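Local coordinates for DR2417 (Deinococcus radiodurans, PDB 4XWW), which degrades RNA as a two-metal-ion 5'-3' exoribonuclease of the metallo-beta-lactamase superfamily and works as a homodimer, at the interface of chains A and B. Sequence-based numbering; all coordinates share one arbitrary frame. Chains: chain A/B, DR2417.

The interface of chains A and B. Residues chain A 362, 370; chain B 406-407, 410-411.
A:Tyr362, on helix 351-364, lays its ring face-on against one side of B helix 406-417, with B:Arg407 over the face, B:Ile410 at the CD1 edge and B:Asn411 beyond the hydroxyl end. The backbone CA of B:Arg407 sits 3.8 Å from the ring centroid, offset toward the rim, in a CH-pi contact, and CB of the same residue reaches the ring carbon CE2 at 3.5 Å. At the opposite rim, the methyl CG2 of B:Ile410 packs on CD1 at 3.6 Å, while its CD1 methyl lies near the tyrosine CB and carbonyl. The tip of the ring is held by polar bonds. From above the ring plane, on the helix side, the side-chain amide ND2 of B:Asn411 donates to the phenol OH of A:Tyr362 (2.9 Å, 157° at H), with the oxygen nearly in the amide plane. The same ND2 also donates to the carbonyl O of B:Arg407 one helical turn earlier (2.8 Å), which fixes the amide's rotation. From its own chain, the A:Tyr362 hydroxyl is hydrogen-bonded to OH of A:Tyr370 at 2.8 Å. Beyond this pair the contact is looser: the B:Arg407 side chain, with CG between backbone N and carbonyl carbon (chi1 61°), places NH2 above the hydroxyl end of the A:Tyr370 ring, near CE1, CZ and OH, without a hydrogen bond, guanidinium and ring planes 63° apart. Repeated by the two-fold, this tyrosine-on-helix contact contributes to joining the subunits of the homodimer, whose formation enhances exonuclease activity.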
# COMPACT_ATOMS: atom_id res chain seq x y z
N TYR A 362 4.41 -10.27 -16.37
CA TYR A 362 5.68 -10.97 -16.52
C TYR A 362 5.47 -12.47 -16.70
O TYR A 362 6.17 -13.11 -17.48
CB TYR A 362 6.62 -10.73 -15.31
CG TYR A 362 7.47 -9.49 -15.42
CD1 TYR A 362 8.62 -9.48 -16.20
CD2 TYR A 362 7.11 -8.33 -14.75
CE1 TYR A 362 9.41 -8.35 -16.30
CE2 TYR A 362 7.89 -7.18 -14.86
CZ TYR A 362 9.03 -7.20 -15.63
OH TYR A 362 9.79 -6.06 -15.72
N TYR A 370 7.74 0.26 -17.62
CA TYR A 370 7.21 1.21 -16.60
C TYR A 370 8.32 2.02 -15.95
O TYR A 370 9.50 1.67 -16.09
CB TYR A 370 6.43 0.46 -15.52
CG TYR A 370 7.17 -0.77 -15.02
CD1 TYR A 370 8.24 -0.65 -14.13
CD2 TYR A 370 6.83 -2.03 -15.46
CE1 TYR A 370 8.94 -1.78 -13.69
CE2 TYR A 370 7.50 -3.16 -15.02
CZ TYR A 370 8.55 -3.03 -14.14
OH TYR A 370 9.22 -4.16 -13.74
N PRO B 406 8.20 -12.80 -9.69
CA PRO B 406 8.55 -13.01 -11.11
C PRO B 406 9.21 -11.78 -11.74
O PRO B 406 10.19 -11.95 -12.47
CB PRO B 406 7.20 -13.30 -11.76
CG PRO B 406 6.42 -13.97 -10.68
CD PRO B 406 6.82 -13.25 -9.41
N ARG B 407 8.73 -10.57 -11.44
CA ARG B 407 9.35 -9.38 -12.01
C ARG B 407 10.84 -9.28 -11.66
O ARG B 407 11.65 -8.87 -12.50
CB ARG B 407 8.62 -8.11 -11.54
CG ARG B 407 8.63 -7.89 -10.03
CD ARG B 407 7.78 -6.68 -9.61
NE ARG B 407 8.35 -5.44 -10.13
CZ ARG B 407 7.73 -4.27 -10.15
NH1 ARG B 407 6.48 -4.16 -9.69
NH2 ARG B 407 8.35 -3.21 -10.64
N ILE B 410 12.94 -12.28 -13.42
CA ILE B 410 13.02 -12.14 -14.86
C ILE B 410 13.97 -10.99 -15.20
O ILE B 410 14.76 -11.08 -16.14
CB ILE B 410 11.61 -11.95 -15.44
CG1 ILE B 410 10.86 -13.29 -15.39
CG2 ILE B 410 11.65 -11.37 -16.87
CD1 ILE B 410 9.40 -13.20 -15.80
N ASN B 411 13.91 -9.91 -14.43
CA ASN B 411 14.88 -8.84 -14.63
C ASN B 411 16.31 -9.27 -14.27
O ASN B 411 17.28 -8.80 -14.86
CB ASN B 411 14.44 -7.59 -13.88
CG ASN B 411 13.46 -6.78 -14.68
OD1 ASN B 411 13.85 -6.17 -15.68
ND2 ASN B 411 12.18 -6.82 -14.31